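Local coordinates for uncharacterized protein BT_3980 with actin-like ATPase fold (Bacteroides thetaiotaomicron VPI-5482, PDB 3HRG) that is of unknown function but adopts the actin-like ATPase fold, so that a nucleotide-dependent role is conceivable though not established, at residues I123-S126 with T127-L131; Y202-Q206 with L207-Q211; M229-L232 with K233-I236. All coordinates share one frame; numbering follows the deposited sequence. Where two conformers were deposited one is given.

Contact 1. Residues I123-S126 with T127-L131; sequences IDKS and TYTFL
Asp124 caps the helix that opens right after it: its OD2 accepts a hydrogen bond from Thr127 N at 3.0 Å. The amide comes from above the carboxylate plane, 38° out of it, and the bond is bent rather than straight. With CG swung anti to the backbone N (chi1 175°), the acid folds back over the first turn, where its short side chain suits an N-cap. The main chain of the same residue opens the helical bonding, Asp124 O accepting from Tyr128 N at 2.9 Å in the carbonyl plane. One residue on, Lys125 O is gripped twice by Thr129, through N at 2.9 Å and through OG1 at 2.8 Å, the two donors reaching it from opposite faces of its plane. Thr129 can do this because OG1 sits beside its own backbone N (chi1 -57°), turned back toward the preceding turn. On the buried side, Ile123 CD1 packs on Tyr128 CB at 4.2 Å, the side chains crossing at about a right angle where strand 117-124 gives way to helix 125-134. Further out, Asn104 ND2 is hydrogen-bonded to both Asp124 OD1 and Ser126 OG, and Thr127 OG1 to Thr49 OG1 on helix 48-58. The Tyr128 ring meets that of Phe140. An unidentified ligand is bound about 7 Å from the Asp124 side chain. The Asp124 carboxylate is therefore held through both oxygens, OD2 by Thr127 N and OD1 by Asn104, which together fix its rotation.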
loop_
_atom_site.group_PDB
_atom_site.type_symbol
_atom_site.label_atom_id
_atom_site.label_comp_id
_atom_site.label_asym_id
_atom_site.label_seq_id
_atom_site.Cartn_x
_atom_site.Cartn_y
_atom_site.Cartn_z
ATOM N N ILE A 123 -4.949 1.259 -12.190
ATOM C CA ILE A 123 -4.422 2.608 -12.091
ATOM C C ILE A 123 -5.194 3.464 -13.095
ATOM O O ILE A 123 -5.510 3.016 -14.218
ATOM C CB ILE A 123 -2.895 2.661 -12.350
ATOM C CG1 ILE A 123 -2.334 4.079 -12.120
ATOM C CG2 ILE A 123 -2.563 2.191 -13.781
ATOM C CD1 ILE A 123 -0.812 4.146 -12.327
ATOM N N ASP A 124 -5.547 4.681 -12.700
ATOM C CA ASP A 124 -6.251 5.574 -13.607
ATOM C C ASP A 124 -5.380 5.783 -14.865
ATOM O O ASP A 124 -4.182 6.064 -14.746
ATOM C CB ASP A 124 -6.530 6.879 -12.899
ATOM C CG ASP A 124 -7.136 7.891 -13.802
ATOM O OD1 ASP A 124 -8.299 7.715 -14.293
ATOM O OD2 ASP A 124 -6.420 8.854 -14.051
ATOM N N LYS A 125 -5.964 5.660 -16.046
ATOM C CA LYS A 125 -5.201 5.768 -17.295
ATOM C C LYS A 125 -4.598 7.150 -17.545
ATOM O O LYS A 125 -3.498 7.243 -18.051
ATOM C CB LYS A 125 -6.054 5.342 -18.486
ATOM C CG LYS A 125 -5.359 5.393 -19.818
ATOM C CD LYS A 125 -6.189 4.643 -20.894
ATOM C CE LYS A 125 -5.529 4.752 -22.275
ATOM N NZ LYS A 125 -6.285 3.996 -23.345
ATOM N N SER A 126 -5.343 8.208 -17.247
ATOM C CA SER A 126 -4.837 9.573 -17.387
ATOM C C SER A 126 -3.600 9.763 -16.492
ATOM O O SER A 126 -2.616 10.396 -16.888
ATOM C CB SER A 126 -5.896 10.588 -16.972
ATOM O OG SER A 126 -7.024 10.503 -17.804
ATOM N N THR A 127 -3.675 9.213 -15.285
ATOM C CA THR A 127 -2.562 9.258 -14.322
ATOM C C THR A 127 -1.348 8.490 -14.864
ATOM O O THR A 127 -0.224 9.018 -14.837
ATOM C CB THR A 127 -2.997 8.759 -12.928
ATOM O OG1 THR A 127 -3.825 9.759 -12.334
ATOM C CG2 THR A 127 -1.800 8.548 -12.025
ATOM N N TYR A 128 -1.579 7.272 -15.349
ATOM C CA TYR A 128 -0.512 6.468 -15.958
ATOM C C TYR A 128 0.156 7.177 -17.150
ATOM O O TYR A 128 1.374 7.225 -17.246
ATOM C CB TYR A 128 -1.029 5.074 -16.399
ATOM C CG TYR A 128 0.025 4.366 -17.214
ATOM C CD1 TYR A 128 1.105 3.763 -16.583
ATOM C CD2 TYR A 128 -0.003 4.382 -18.598
ATOM C CE1 TYR A 128 2.123 3.147 -17.318
ATOM C CE2 TYR A 128 1.017 3.787 -19.335
ATOM C CZ TYR A 128 2.071 3.164 -18.668
ATOM O OH TYR A 128 3.089 2.557 -19.370
ATOM N N THR A 129 -0.640 7.719 -18.060
ATOM C CA THR A 129 -0.130 8.433 -19.240
ATOM C C THR A 129 0.751 9.589 -18.821
ATOM O O THR A 129 1.832 9.777 -19.349
ATOM C CB THR A 129 -1.301 8.951 -20.083
ATOM O OG1 THR A 129 -2.133 7.826 -20.439
ATOM C CG2 THR A 129 -0.829 9.689 -21.353
ATOM N N PHE A 130 0.295 10.343 -17.831
ATOM C CA PHE A 130 1.070 11.468 -17.366
ATOM C C PHE A 130 2.391 11.004 -16.755
ATOM O O PHE A 130 3.429 11.546 -17.089
ATOM C CB PHE A 130 0.294 12.314 -16.364
ATOM C CG PHE A 130 1.092 13.453 -15.818
ATOM C CD1 PHE A 130 1.292 14.588 -16.573
ATOM C CD2 PHE A 130 1.686 13.359 -14.573
ATOM C CE1 PHE A 130 2.050 15.636 -16.092
ATOM C CE2 PHE A 130 2.448 14.406 -14.073
ATOM C CZ PHE A 130 2.632 15.544 -14.827
ATOM N N LEU A 131 2.346 10.006 -15.875
ATOM C CA LEU A 131 3.571 9.508 -15.239
ATOM C C LEU A 131 4.552 8.830 -16.208
ATOM O O LEU A 131 5.765 8.992 -16.059
ATOM C CB LEU A 131 3.245 8.608 -14.061
ATOM C CG LEU A 131 2.626 9.353 -12.873
ATOM C CD1 LEU A 131 1.965 8.365 -11.860
ATOM C CD2 LEU A 131 3.657 10.270 -12.179
#

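Contact 2. Residues Y202-Q206 with L207-Q211; sequences YVWKQ and LEFNQ
A Schellman motif ends helix 193-206, and Trp204 and Phe209, on the two sides of the turn, pack together across it. Phe209 N reaches back to Trp204 O at 3.0 Å, nearly along the C=O axis, while Glu208 N bonds to Lys205 O at 3.1 Å from well above the carbonyl plane. Glu208 makes the reversal with positive phi (55°), a conformation that costs a residue with a CB some strain; its acidic side chain points outward, as suits an exposed turn. The chain then runs toward strand 215-220, which lies in the same five-stranded mixed sheet as strands 162-167 and 171-178, and the helix end packs on that sheet through Met163 and Cys176. Over the indole, Phe209 CB stands 3.3 Å from the centroid of the five-membered ring of Trp204, a CH-pi contact close to the ring normal. The phenyl group continues across the six-membered ring edge-to-face, centroids 5.0 Å apart and planes at 70°, with CD2 its leading atom. Trp204, large and flat, gives Phe209 room for both its CB and its ring on one face. The indole rim is met by the following loop: Asn210 O lies 3.4 Å from Trp204 CZ2, and Gln211 N approaches near the ring plane. On the neighbouring side of the helix, Val203 CG1 and Leu207 CD1 touch at 3.8 Å, two branched aliphatic side chains running next to each other from successive turns.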
loop_
_atom_site.group_PDB
_atom_site.type_symbol
_atom_site.label_atom_id
_atom_site.label_comp_id
_atom_site.label_asym_id
_atom_site.label_seq_id
_atom_site.Cartn_x
_atom_site.Cartn_y
_atom_site.Cartn_z
ATOM N N TYR A 202 -15.138 -9.604 10.533
ATOM C CA TYR A 202 -15.609 -10.501 9.485
ATOM C C TYR A 202 -14.435 -11.380 9.023
ATOM O O TYR A 202 -14.556 -12.594 8.938
ATOM C CB TYR A 202 -16.159 -9.737 8.273
ATOM C CG TYR A 202 -16.629 -10.678 7.214
ATOM C CD1 TYR A 202 -17.902 -11.179 7.247
ATOM C CD2 TYR A 202 -15.779 -11.102 6.197
ATOM C CE1 TYR A 202 -18.329 -12.077 6.324
ATOM C CE2 TYR A 202 -16.208 -12.026 5.254
ATOM C CZ TYR A 202 -17.484 -12.496 5.330
ATOM O OH TYR A 202 -17.974 -13.395 4.415
ATOM N N VAL A 203 -13.326 -10.749 8.686
ATOM C CA VAL A 203 -12.163 -11.500 8.216
ATOM C C VAL A 203 -11.606 -12.415 9.322
ATOM O O VAL A 203 -11.177 -13.513 9.064
ATOM C CB VAL A 203 -11.064 -10.584 7.661
ATOM C CG1 VAL A 203 -9.810 -11.405 7.282
ATOM C CG2 VAL A 203 -11.609 -9.751 6.442
ATOM N N TRP A 204 -11.604 -11.950 10.559
ATOM C CA TRP A 204 -11.127 -12.758 11.657
ATOM C C TRP A 204 -11.904 -14.075 11.722
ATOM O O TRP A 204 -11.329 -15.146 11.926
ATOM C CB TRP A 204 -11.303 -12.007 12.993
ATOM C CG TRP A 204 -10.512 -12.604 14.158
ATOM C CD1 TRP A 204 -10.878 -13.628 14.982
ATOM C CD2 TRP A 204 -9.238 -12.159 14.604
ATOM N NE1 TRP A 204 -9.870 -13.873 15.895
ATOM C CE2 TRP A 204 -8.862 -12.967 15.689
ATOM C CE3 TRP A 204 -8.355 -11.182 14.159
ATOM C CZ2 TRP A 204 -7.635 -12.819 16.338
ATOM C CZ3 TRP A 204 -7.149 -11.012 14.817
ATOM C CH2 TRP A 204 -6.801 -11.832 15.911
ATOM N N LYS A 205 -13.237 -13.974 11.617
ATOM C CA LYS A 205 -14.110 -15.151 11.694
ATOM C C LYS A 205 -13.948 -16.017 10.442
ATOM O O LYS A 205 -13.889 -17.242 10.545
ATOM C CB LYS A 205 -15.578 -14.733 11.906
ATOM C CG LYS A 205 -16.595 -15.877 12.137
ATOM C CD LYS A 205 -16.307 -16.684 13.433
ATOM C CE LYS A 205 -17.259 -17.856 13.657
ATOM N NZ LYS A 205 -17.239 -18.834 12.550
ATOM N N GLN A 206 -13.845 -15.384 9.273
ATOM C CA GLN A 206 -13.681 -16.067 8.002
ATOM C C GLN A 206 -12.456 -16.992 7.985
ATOM O O GLN A 206 -12.509 -18.094 7.449
ATOM C CB GLN A 206 -13.495 -15.038 6.879
ATOM C CG GLN A 206 -13.405 -15.570 5.448
ATOM C CD GLN A 206 -12.950 -14.523 4.408
ATOM O OE1 GLN A 206 -12.813 -13.332 4.689
ATOM N NE2 GLN A 206 -12.666 -14.988 3.221
ATOM N N LEU A 207 -11.357 -16.498 8.543
ATOM C CA LEU A 207 -10.085 -17.249 8.567
ATOM C C LEU A 207 -9.892 -18.125 9.801
ATOM O O LEU A 207 -8.831 -18.747 9.969
ATOM C CB LEU A 207 -8.955 -16.239 8.432
ATOM C CG LEU A 207 -8.859 -15.515 7.083
ATOM C CD1 LEU A 207 -7.662 -14.550 7.057
ATOM C CD2 LEU A 207 -8.756 -16.538 6.002
ATOM N N GLU A 208 -10.923 -18.154 10.644
ATOM C CA GLU A 208 -10.990 -18.906 11.890
ATOM C C GLU A 208 -9.811 -18.562 12.803
ATOM O O GLU A 208 -9.199 -19.459 13.381
ATOM C CB GLU A 208 -11.104 -20.417 11.617
ATOM C CG GLU A 208 -12.246 -20.758 10.623
ATOM C CD GLU A 208 -12.418 -22.238 10.349
ATOM O OE1 GLU A 208 -12.214 -23.090 11.238
ATOM O OE2 GLU A 208 -12.794 -22.552 9.211
ATOM N N PHE A 209 -9.493 -17.270 12.897
ATOM C CA PHE A 209 -8.448 -16.820 13.798
ATOM C C PHE A 209 -8.886 -17.084 15.245
ATOM O O PHE A 209 -10.084 -17.051 15.567
ATOM C CB PHE A 209 -8.107 -15.348 13.582
ATOM C CG PHE A 209 -7.010 -15.085 12.574
ATOM C CD1 PHE A 209 -6.877 -15.833 11.420
ATOM C CD2 PHE A 209 -6.200 -13.963 12.740
ATOM C CE1 PHE A 209 -5.855 -15.533 10.486
ATOM C CE2 PHE A 209 -5.191 -13.651 11.837
ATOM C CZ PHE A 209 -5.036 -14.412 10.683
ATOM N N ASN A 210 -7.912 -17.386 16.090
ATOM C CA ASN A 210 -8.132 -17.696 17.500
ATOM C C ASN A 210 -8.166 -16.383 18.281
ATOM O O ASN A 210 -7.187 -15.623 18.290
ATOM C CB ASN A 210 -7.017 -18.619 17.978
ATOM C CG ASN A 210 -7.232 -19.104 19.366
ATOM O OD1 ASN A 210 -7.189 -18.334 20.314
ATOM N ND2 ASN A 210 -7.432 -20.407 19.510
ATOM N N GLN A 211 -9.289 -16.115 18.930
ATOM C CA GLN A 211 -9.463 -14.862 19.682
ATOM C C GLN A 211 -8.435 -14.621 20.809
ATOM O O GLN A 211 -8.145 -13.475 21.097
ATOM C CB GLN A 211 -10.879 -14.739 20.236
ATOM C CG GLN A 211 -11.951 -14.619 19.164
ATOM C CD GLN A 211 -13.318 -14.479 19.787
ATOM O OE1 GLN A 211 -14.135 -15.411 19.753
ATOM N NE2 GLN A 211 -13.544 -13.357 20.442
#

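Contact 3. Residues M229-L232 with K233-I236; sequences MNEL and KKFI
Ordinary helical bonding, with Lys233 N on Met229 O at 2.9 Å, is joined over the next turn by i+3 bonds, and Leu232 O is shared between an i+3 donor, Phe235 N, and an i+4 donor, Ile236 N. Ile236 N lies 2.8 Å from Leu232 O and meets it almost head-on, whereas Phe235 N comes from above the carbonyl plane. This is the last, weakly bonded turn of helix 225-235, the helix of a beta-alpha-beta unit whose strands are 215-220 and 239-241. Leu232 and Ile236 face inward, as aliphatic residues should on the sheet side, and both rest on Leu216; between themselves they touch loosely, Leu232 CD2 to Ile236 CD1 at 4.4 Å. Phe235 packs on Leu201 of helix 193-206, with its ring edge turned to Glu231 O, Phe235 CD2 standing 3.7 Å from that oxygen. The Glu231 side chain follows the same course as the phenyl group, carboxylate and ring planes 55° apart. Long, flexible side chains suit the outer surface, where Glu231 bends at chi2 (-65°) to bring its carboxylate to the extended Lys234 chain. Lys233 runs back along the helix instead, its CG 3.3 Å from the O of Met229, a selenomethionine. The salt bridge on the outside is made by Lys234 NZ, which meets Glu231 OE2 at 2.7 Å, almost in line with the CD-OE2 bond.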
loop_
_atom_site.group_PDB
_atom_site.type_symbol
_atom_site.label_atom_id
_atom_site.label_comp_id
_atom_site.label_asym_id
_atom_site.label_seq_id
_atom_site.Cartn_x
_atom_site.Cartn_y
_atom_site.Cartn_z
HETATM N N MSE A 229 -10.380 0.852 19.507
HETATM C CA MSE A 229 -9.645 -0.110 20.353
HETATM C C MSE A 229 -10.553 -0.739 21.413
HETATM O O MSE A 229 -10.479 -1.953 21.675
HETATM C CB MSE A 229 -8.424 0.546 21.015
HETATM C CG MSE A 229 -7.426 1.094 20.064
HETATM SE SE MSE A 229 -6.557 -0.330 19.114
HETATM C CE MSE A 229 -5.328 -0.808 20.559
ATOM N N ASN A 230 -11.423 0.055 22.021
ATOM C CA ASN A 230 -12.320 -0.503 23.046
ATOM C C ASN A 230 -13.210 -1.607 22.494
ATOM O O ASN A 230 -13.391 -2.619 23.153
ATOM C CB ASN A 230 -13.174 0.564 23.708
ATOM C CG ASN A 230 -12.393 1.408 24.680
ATOM O OD1 ASN A 230 -11.257 1.072 25.033
ATOM N ND2 ASN A 230 -12.997 2.501 25.140
ATOM N N GLU A 231 -13.746 -1.399 21.295
ATOM C CA GLU A 231 -14.599 -2.398 20.650
ATOM C C GLU A 231 -13.819 -3.599 20.173
ATOM O O GLU A 231 -14.249 -4.725 20.385
ATOM C CB GLU A 231 -15.383 -1.826 19.470
ATOM C CG GLU A 231 -16.740 -1.347 19.859
ATOM C CD GLU A 231 -17.638 -2.519 20.326
ATOM O OE1 GLU A 231 -17.712 -3.594 19.656
ATOM O OE2 GLU A 231 -18.230 -2.370 21.388
ATOM N N LEU A 232 -12.715 -3.383 19.475
ATOM C CA LEU A 232 -11.917 -4.532 19.028
ATOM C C LEU A 232 -11.433 -5.417 20.197
ATOM O O LEU A 232 -11.435 -6.652 20.068
ATOM C CB LEU A 232 -10.728 -4.077 18.183
ATOM C CG LEU A 232 -11.005 -3.520 16.789
ATOM C CD1 LEU A 232 -9.751 -2.807 16.306
ATOM C CD2 LEU A 232 -11.501 -4.580 15.772
ATOM N N LYS A 233 -11.038 -4.805 21.315
ATOM C CA LYS A 233 -10.520 -5.530 22.491
ATOM C C LYS A 233 -11.541 -6.466 23.143
ATOM O O LYS A 233 -11.165 -7.363 23.887
ATOM C CB LYS A 233 -9.954 -4.583 23.562
ATOM C CG LYS A 233 -8.550 -4.037 23.304
ATOM C CD LYS A 233 -8.049 -3.315 24.563
ATOM C CE LYS A 233 -6.577 -2.898 24.480
ATOM N NZ LYS A 233 -6.301 -1.862 23.439
ATOM N N LYS A 234 -12.834 -6.252 22.869
ATOM C CA LYS A 234 -13.845 -7.132 23.425
ATOM C C LYS A 234 -13.741 -8.537 22.798
ATOM O O LYS A 234 -14.085 -9.522 23.418
ATOM C CB LYS A 234 -15.248 -6.615 23.119
ATOM C CG LYS A 234 -15.594 -5.263 23.713
ATOM C CD LYS A 234 -17.050 -4.910 23.430
ATOM C CE LYS A 234 -17.409 -3.589 24.129
ATOM N NZ LYS A 234 -18.843 -3.236 23.911
ATOM N N PHE A 235 -13.270 -8.591 21.557
ATOM C CA PHE A 235 -13.201 -9.814 20.786
ATOM C C PHE A 235 -11.782 -10.327 20.521
ATOM O O PHE A 235 -11.559 -11.536 20.493
ATOM C CB PHE A 235 -13.885 -9.545 19.438
ATOM C CG PHE A 235 -15.348 -9.275 19.556
ATOM C CD1 PHE A 235 -16.242 -10.329 19.661
ATOM C CD2 PHE A 235 -15.840 -7.974 19.570
ATOM C CE1 PHE A 235 -17.591 -10.090 19.799
ATOM C CE2 PHE A 235 -17.218 -7.729 19.726
ATOM C CZ PHE A 235 -18.070 -8.781 19.827
ATOM N N ILE A 236 -10.830 -9.414 20.326
ATOM C CA ILE A 236 -9.453 -9.782 19.994
ATOM C C ILE A 236 -8.619 -9.410 21.189
ATOM O O ILE A 236 -8.410 -8.222 21.501
ATOM C CB ILE A 236 -8.982 -9.087 18.745
ATOM C CG1 ILE A 236 -9.929 -9.421 17.569
ATOM C CG2 ILE A 236 -7.514 -9.506 18.451
ATOM C CD1 ILE A 236 -9.757 -8.519 16.380
#

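Along the chain the three contacts come in series, on helices 125-134, 193-206 and 225-235. Contact 1 starts its helix, which packs on strands 12-17 and 68-73 of one five-stranded mixed sheet; contacts 2 and 3 lie toward helix ends beside the other, with strands 162-167 and 215-220. The centre of contact 1 is about 37 Å from that of contact 2 and about 40 Å from that of contact 3, across the chain's centre. Contacts 2 and 3, centres about 14 Å apart, meet directly: Gln211 NE2 probably hydrogen-bonds to Phe235 O, and Trp204 packs on Ile236. The sheets share one strand order, matching the paired halves of an actin-like fold, contact 1 in one half and contacts 2 and 3 in the other.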